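PDB 5XK2: diacylglycerol lipase from Aspergillus oryzae, which probably hydrolyses the ester bonds of mono- and diacylglycerols as a class 3 lipase of the alpha/beta-hydrolase fold. Local coordinates for residues T233-D237 / N238-V242; I10-T13 / Q14-F18; G254-G258 / L259-L263. One frame throughout, in Å; residues are numbered along the deposited sequence.

From the N terminus, contact 2 comes first: residues 10-13 lead into helix 14-27 and Thr13 caps its first turn. Contact 1 follows much later, where the chain leaves strand 224-227, runs through loop 233-235 and turns at 236-240 into strand 240-243 at the outer edge of the main sheet. The two meet in space, Leu15 of the helix packing on Val235, Asp237 and Val240, so the N-terminal helix is tied to the sheet edge. Contact 3 closes the tight turns of 255-259 beyond that strand, about 11 Å from contact 1 at the nearest atoms, and lies at the subunit interface. All three run in series; none nests or crosses.

Contact 1: T233-D237 / N238-V242; sequences TTVTD and NQVTV
Val235 lays CG1 against CG2 of Val240, 3.6 Å away, the two side chains crossing at about a right angle. CG1 reaches this place because it stands anti to the backbone N (chi1 179°), and it also lies near CB of Gln239. The polar half of the contact belongs to Gln239, whose extended side chain runs back alongside the preceding loop. Its OE1 accepts from Thr236 N at 2.9 Å, in the carbonyl plane, while Thr236 OG1 adds a weak bond of 3.3 Å to the same OE1. In return Gln239 N donates to Thr236 O at 2.9 Å, so side chain and backbone both grip Thr236. Gln239 NE2 donates to a water (3.0 Å) that in turn donates to Thr233 OG1 and Thr234 O; with OE1 bound to Thr236 N, this would limit rotation of the amide. One residue on, Val240 N reaches Asp237 O at 3.3 Å and closes the short 3-10 turn. The turn delivers the chain into strand 240-243, paired antiparallel with strand 224-227. Val235, in the loop, packs on Ile227, and Val240 on Tyr225, while Leu15 of helix 14-27 touches both Asp237 and Val240.

Contact 2: I10-T13 / Q14-F18; sequences IPTT and QLEDF
Thr13 and Glu16 meet at the start of helix 14-27, where Thr13 is the N-cap and its hydroxyl receives the amide of the third residue beyond it. This is a classic side-chain cap, placed where the extended N-terminal segment 10-13 turns into the helix. Gln14, the first helical residue, directs its CB away from the preceding segment. Leu15 follows with CB 3.8 Å from Thr13 OG1; its side chain then runs off to pack on Phe272. At Glu16 the cap is made: its backbone N donates to Thr13 OG1 at 3.1 Å with an N-H...O angle of 159°. The threonine can accept there because its OG1 sits between its own backbone N and carbonyl carbon (chi1 61°), turned over the opening turn. The aliphatic stem of Glu16 lies across the two threonines, CG being 3.3 Å from Thr13 OG1 and CB equally close to Thr12 OG1, before a bend at chi2 carries the carboxylate away. Asp17 takes up the main-chain pattern, its N donating to Thr13 O at 3.1 Å, the first i to i+4 bond of the helix. Tyr176 OH on strand 173-178 bonds to OD2 of Asp17, joining the first turn to that strand, while Trp21 NE1 of the same helix bonds to OD1. Phe18 turns inward among Tyr199, Phe201 and Tyr225, meeting the latter two edge-to-face. The next helical bond starts here, from Phe18 N to Gln14 O at 3.0 Å, and that same carbonyl oxygen lies 3.3 Å above one face of the phenylalanine ring, offset toward its rim.

Contact 3: G254-G258 / L259-L263; sequences GTSGG and LPDLL
Leu259 N donates to Ser256 O at 3.1 Å, closing the second of two successive backbone turns in 255-259; in the first, Gly258 N donates to Thr255 O at 2.8 Å. Ser256, Gly257 and Gly258 all have positive phi, and Gly258 adopts backbone angles (93°/-9°) that suit glycine. After this coil the chain straightens through Leu259 and Pro260. Ser256 directs its CB toward 259-261, CB lying 3.2 Å from Leu259 O and OG 3.7 Å from Asp261 CB. With OG anti to the carbonyl carbon (chi1 -48°), the hydroxyl meets two bridging waters. One joins Ser256 OG to Asp261 N, while the other lies between the same OG and Asp261 OD2, to which it donates at 2.7 Å. The second carboxylate oxygen, OD1, is met from above its plane by Leu263 N at 2.8 Å, forming an Asx turn into the 3-10 segment. Thr255 OG1 is hydrogen-bonded to Asn252 O and also to Lys210 NZ, which bonds to Leu259 O as well. Pro260 and Asp261 pack against Asp261 and Pro260 of the second subunit. Both carboxylate oxygens of Asp261 have a partner, consistent with a negatively charged group beside the subunit interface.

Contact 1: T233-D237 / N238-V242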
loop_
_atom_site.group_PDB
_atom_site.type_symbol
_atom_site.label_atom_id
_atom_site.label_comp_id
_atom_site.label_asym_id
_atom_site.label_seq_id
_atom_site.Cartn_x
_atom_site.Cartn_y
_atom_site.Cartn_z
ATOM N N THR A 233 5.394 -20.025 9.542
ATOM C CA THR A 233 5.816 -21.374 9.871
ATOM C C THR A 233 7.333 -21.410 9.953
ATOM O O THR A 233 8.004 -20.545 9.417
ATOM C CB THR A 233 5.350 -22.434 8.828
ATOM O OG1 THR A 233 6.022 -22.217 7.576
ATOM C CG2 THR A 233 3.834 -22.393 8.642
ATOM N N THR A 234 7.855 -22.442 10.601
ATOM C CA THR A 234 9.302 -22.613 10.701
ATOM C C THR A 234 9.849 -23.043 9.348
ATOM O O THR A 234 9.409 -24.037 8.793
ATOM C CB THR A 234 9.663 -23.662 11.766
ATOM O OG1 THR A 234 9.234 -23.192 13.051
ATOM C CG2 THR A 234 11.183 -23.921 11.786
ATOM N N VAL A 235 10.807 -22.284 8.821
ATOM C CA VAL A 235 11.413 -22.590 7.531
ATOM C C VAL A 235 12.488 -23.651 7.716
ATOM O O VAL A 235 13.318 -23.518 8.606
ATOM C CB VAL A 235 12.039 -21.309 6.894
ATOM C CG1 VAL A 235 12.700 -21.620 5.558
ATOM C CG2 VAL A 235 10.965 -20.216 6.721
ATOM N N THR A 236 12.507 -24.643 6.832
ATOM C CA THR A 236 13.499 -25.731 6.842
ATOM C C THR A 236 14.414 -25.603 5.629
ATOM O O THR A 236 14.139 -24.817 4.727
ATOM C CB THR A 236 12.840 -27.126 6.779
ATOM O OG1 THR A 236 12.357 -27.359 5.447
ATOM C CG2 THR A 236 11.697 -27.218 7.762
ATOM N N ASP A 237 15.541 -26.326 5.633
ATOM C CA ASP A 237 16.479 -26.256 4.502
ATOM C C ASP A 237 15.821 -26.653 3.184
ATOM O O ASP A 237 16.163 -26.132 2.117
ATOM C CB ASP A 237 17.693 -27.152 4.761
ATOM C CG ASP A 237 18.691 -26.521 5.714
ATOM O OD1 ASP A 237 19.200 -25.419 5.405
ATOM O OD2 ASP A 237 18.961 -27.124 6.773
ATOM N N ASN A 238 14.853 -27.554 3.261
ATOM C CA ASN A 238 14.108 -27.981 2.077
ATOM C C ASN A 238 13.210 -26.896 1.503
ATOM O O ASN A 238 12.626 -27.073 0.430
ATOM C CB ASN A 238 13.224 -29.189 2.403
ATOM C CG ASN A 238 13.989 -30.476 2.419
ATOM O OD1 ASN A 238 15.065 -30.580 1.834
ATOM N ND2 ASN A 238 13.449 -31.468 3.114
ATOM N N GLN A 239 13.014 -25.831 2.262
ATOM C CA GLN A 239 12.181 -24.716 1.833
ATOM C C GLN A 239 12.955 -23.483 1.388
ATOM O O GLN A 239 12.376 -22.396 1.276
ATOM C CB GLN A 239 11.198 -24.359 2.945
ATOM C CG GLN A 239 10.230 -25.515 3.199
ATOM C CD GLN A 239 9.429 -25.336 4.480
ATOM O OE1 GLN A 239 9.989 -25.009 5.524
ATOM N NE2 GLN A 239 8.110 -25.532 4.403
ATOM N N VAL A 240 14.273 -23.609 1.255
ATOM C CA VAL A 240 15.063 -22.512 0.700
ATOM C C VAL A 240 15.856 -23.045 -0.486
ATOM O O VAL A 240 16.623 -24.003 -0.354
ATOM C CB VAL A 240 16.032 -21.897 1.722
ATOM C CG1 VAL A 240 16.743 -20.660 1.126
ATOM C CG2 VAL A 240 15.288 -21.483 2.996
ATOM N N THR A 241 15.657 -22.419 -1.635
ATOM C CA THR A 241 16.281 -22.860 -2.882
ATOM C C THR A 241 17.158 -21.756 -3.443
ATOM O O THR A 241 16.700 -20.624 -3.553
ATOM C CB THR A 241 15.204 -23.243 -3.904
ATOM O OG1 THR A 241 14.400 -24.306 -3.356
ATOM C CG2 THR A 241 15.832 -23.695 -5.185
ATOM N N VAL A 242 18.413 -22.077 -3.763
ATOM C CA VAL A 242 19.356 -21.065 -4.260
ATOM C C VAL A 242 19.340 -21.073 -5.780
ATOM O O VAL A 242 19.604 -22.108 -6.406
ATOM C CB VAL A 242 20.790 -21.318 -3.736
ATOM C CG1 VAL A 242 21.677 -20.134 -4.044
ATOM C CG2 VAL A 242 20.765 -21.545 -2.232
HETATM O O HOH W 1 7.132 -24.591 7.028
#

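Contact 2: I10-T13 / Q14-F18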
loop_
_atom_site.group_PDB
_atom_site.type_symbol
_atom_site.label_atom_id
_atom_site.label_comp_id
_atom_site.label_asym_id
_atom_site.label_seq_id
_atom_site.Cartn_x
_atom_site.Cartn_y
_atom_site.Cartn_z
ATOM N N ILE A 10 29.339 -23.053 19.471
ATOM C CA ILE A 10 28.352 -24.068 19.124
ATOM C C ILE A 10 28.194 -24.117 17.602
ATOM O O ILE A 10 28.339 -23.092 16.927
ATOM C CB ILE A 10 26.984 -23.793 19.823
ATOM C CG1 ILE A 10 26.349 -25.097 20.310
ATOM C CG2 ILE A 10 26.027 -23.027 18.915
ATOM C CD1 ILE A 10 27.260 -25.917 21.210
ATOM N N PRO A 11 27.944 -25.316 17.046
ATOM C CA PRO A 11 27.750 -25.382 15.594
ATOM C C PRO A 11 26.447 -24.714 15.166
ATOM O O PRO A 11 25.416 -24.857 15.828
ATOM C CB PRO A 11 27.718 -26.889 15.305
ATOM C CG PRO A 11 27.319 -27.514 16.590
ATOM C CD PRO A 11 27.920 -26.654 17.665
ATOM N N THR A 12 26.512 -23.981 14.062
ATOM C CA THR A 12 25.349 -23.293 13.529
ATOM C C THR A 12 25.293 -23.483 12.017
ATOM O O THR A 12 26.324 -23.708 11.371
ATOM C CB THR A 12 25.378 -21.796 13.865
ATOM O OG1 THR A 12 24.103 -21.217 13.572
ATOM C CG2 THR A 12 26.455 -21.084 13.055
ATOM N N THR A 13 24.092 -23.417 11.452
ATOM C CA THR A 13 23.950 -23.589 10.015
ATOM C C THR A 13 23.770 -22.265 9.296
ATOM O O THR A 13 23.529 -21.226 9.925
ATOM C CB THR A 13 22.739 -24.466 9.684
ATOM O OG1 THR A 13 21.551 -23.829 10.189
ATOM C CG2 THR A 13 22.896 -25.836 10.339
ATOM N N GLN A 14 23.796 -22.333 7.973
ATOM C CA GLN A 14 23.523 -21.158 7.176
ATOM C C GLN A 14 22.082 -20.707 7.384
ATOM O O GLN A 14 21.800 -19.511 7.425
ATOM C CB GLN A 14 23.790 -21.431 5.706
ATOM C CG GLN A 14 23.789 -20.171 4.891
ATOM C CD GLN A 14 24.283 -20.388 3.480
ATOM O OE1 GLN A 14 23.842 -21.306 2.789
ATOM N NE2 GLN A 14 25.204 -19.538 3.042
ATOM N N LEU A 15 21.168 -21.666 7.509
ATOM C CA LEU A 15 19.765 -21.335 7.735
ATOM C C LEU A 15 19.589 -20.577 9.042
ATOM O O LEU A 15 18.827 -19.616 9.109
ATOM C CB LEU A 15 18.901 -22.610 7.751
ATOM C CG LEU A 15 17.393 -22.424 7.895
ATOM C CD1 LEU A 15 16.851 -21.636 6.729
ATOM C CD2 LEU A 15 16.701 -23.779 7.990
ATOM N N GLU A 16 20.288 -21.016 10.090
ATOM C CA GLU A 16 20.186 -20.333 11.373
ATOM C C GLU A 16 20.712 -18.901 11.254
ATOM O O GLU A 16 20.145 -17.967 11.841
ATOM C CB GLU A 16 20.949 -21.099 12.460
ATOM C CG GLU A 16 20.229 -22.388 12.883
ATOM C CD GLU A 16 19.025 -22.140 13.795
ATOM O OE1 GLU A 16 18.030 -21.520 13.357
ATOM O OE2 GLU A 16 19.072 -22.579 14.965
ATOM N N ASP A 17 21.786 -18.733 10.489
ATOM C CA ASP A 17 22.347 -17.404 10.243
ATOM C C ASP A 17 21.290 -16.509 9.586
ATOM O O ASP A 17 21.059 -15.367 10.008
ATOM C CB ASP A 17 23.594 -17.521 9.352
ATOM C CG ASP A 17 24.285 -16.186 9.103
ATOM O OD1 ASP A 17 24.992 -15.695 10.008
ATOM O OD2 ASP A 17 24.129 -15.639 7.982
ATOM N N PHE A 18 20.636 -17.048 8.565
ATOM C CA PHE A 18 19.624 -16.294 7.826
ATOM C C PHE A 18 18.458 -15.872 8.730
ATOM O O PHE A 18 17.896 -14.782 8.574
ATOM C CB PHE A 18 19.074 -17.128 6.663
ATOM C CG PHE A 18 20.051 -17.375 5.547
ATOM C CD1 PHE A 18 21.251 -16.680 5.461
ATOM C CD2 PHE A 18 19.754 -18.320 4.568
ATOM C CE1 PHE A 18 22.127 -16.906 4.403
ATOM C CE2 PHE A 18 20.622 -18.557 3.513
ATOM C CZ PHE A 18 21.810 -17.867 3.429
#

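Contact 3: G254-G258 / L259-L263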
loop_
_atom_site.group_PDB
_atom_site.type_symbol
_atom_site.label_atom_id
_atom_site.label_comp_id
_atom_site.label_asym_id
_atom_site.label_seq_id
_atom_site.Cartn_x
_atom_site.Cartn_y
_atom_site.Cartn_z
ATOM N N GLY A 254 8.988 -15.966 -11.485
ATOM C CA GLY A 254 8.043 -16.737 -12.279
ATOM C C GLY A 254 6.655 -16.922 -11.680
ATOM O O GLY A 254 5.773 -17.504 -12.326
ATOM N N THR A 255 6.457 -16.477 -10.443
ATOM C CA THR A 255 5.162 -16.660 -9.774
ATOM C C THR A 255 4.103 -15.703 -10.330
ATOM O O THR A 255 4.433 -14.683 -10.925
ATOM C CB THR A 255 5.277 -16.453 -8.250
ATOM O OG1 THR A 255 5.738 -15.127 -8.004
ATOM C CG2 THR A 255 6.276 -17.451 -7.645
ATOM N N SER A 256 2.829 -16.036 -10.123
ATOM C CA SER A 256 1.702 -15.209 -10.583
ATOM C C SER A 256 1.771 -14.878 -12.071
ATOM O O SER A 256 1.405 -13.780 -12.491
ATOM C CB SER A 256 1.612 -13.896 -9.789
ATOM O OG SER A 256 1.708 -14.111 -8.397
ATOM N N GLY A 257 2.259 -15.825 -12.859
ATOM C CA GLY A 257 2.395 -15.612 -14.291
ATOM C C GLY A 257 3.375 -14.499 -14.618
ATOM O O GLY A 257 3.369 -13.966 -15.724
ATOM N N GLY A 258 4.218 -14.151 -13.650
ATOM C CA GLY A 258 5.211 -13.108 -13.828
ATOM C C GLY A 258 4.765 -11.725 -13.385
ATOM O O GLY A 258 5.579 -10.799 -13.323
ATOM N N LEU A 259 3.486 -11.574 -13.074
ATOM C CA LEU A 259 2.962 -10.288 -12.610
ATOM C C LEU A 259 3.089 -10.116 -11.082
ATOM O O LEU A 259 3.088 -11.099 -10.349
ATOM C CB LEU A 259 1.485 -10.146 -13.009
ATOM C CG LEU A 259 1.128 -9.900 -14.476
ATOM C CD1 LEU A 259 -0.351 -9.560 -14.586
ATOM C CD2 LEU A 259 1.968 -8.788 -15.075
ATOM N N PRO A 260 3.199 -8.866 -10.603
ATOM C CA PRO A 260 3.137 -8.552 -9.166
ATOM C C PRO A 260 1.698 -8.532 -8.656
ATOM O O PRO A 260 0.997 -7.552 -8.870
ATOM C CB PRO A 260 3.807 -7.177 -9.051
ATOM C CG PRO A 260 3.739 -6.581 -10.417
ATOM C CD PRO A 260 3.564 -7.692 -11.421
ATOM N N ASP A 261 1.238 -9.643 -8.099
ATOM C CA ASP A 261 -0.134 -9.762 -7.599
ATOM C C ASP A 261 -0.328 -9.002 -6.281
ATOM O O ASP A 261 0.319 -9.305 -5.276
ATOM C CB ASP A 261 -0.437 -11.260 -7.420
ATOM C CG ASP A 261 -1.864 -11.554 -6.956
ATOM O OD1 ASP A 261 -2.654 -10.632 -6.653
ATOM O OD2 ASP A 261 -2.180 -12.763 -6.872
ATOM N N LEU A 262 -1.216 -8.011 -6.289
ATOM C CA LEU A 262 -1.504 -7.239 -5.087
ATOM C C LEU A 262 -1.962 -8.136 -3.934
ATOM O O LEU A 262 -1.593 -7.907 -2.772
ATOM C CB LEU A 262 -2.574 -6.179 -5.391
ATOM C CG LEU A 262 -3.142 -5.407 -4.196
ATOM C CD1 LEU A 262 -2.042 -4.626 -3.497
ATOM C CD2 LEU A 262 -4.196 -4.449 -4.702
ATOM N N LEU A 263 -2.740 -9.165 -4.244
ATOM C CA LEU A 263 -3.273 -10.015 -3.181
ATOM C C LEU A 263 -2.219 -10.973 -2.639
ATOM O O LEU A 263 -2.434 -11.616 -1.616
ATOM C CB LEU A 263 -4.501 -10.798 -3.663
ATOM C CG LEU A 263 -5.335 -11.404 -2.528
ATOM C CD1 LEU A 263 -5.807 -10.353 -1.523
ATOM C CD2 LEU A 263 -6.515 -12.165 -3.106
HETATM O O HOH W 2 2.929 -11.898 -7.154
HETATM O O HOH W 3 -1.060 -14.859 -8.181
#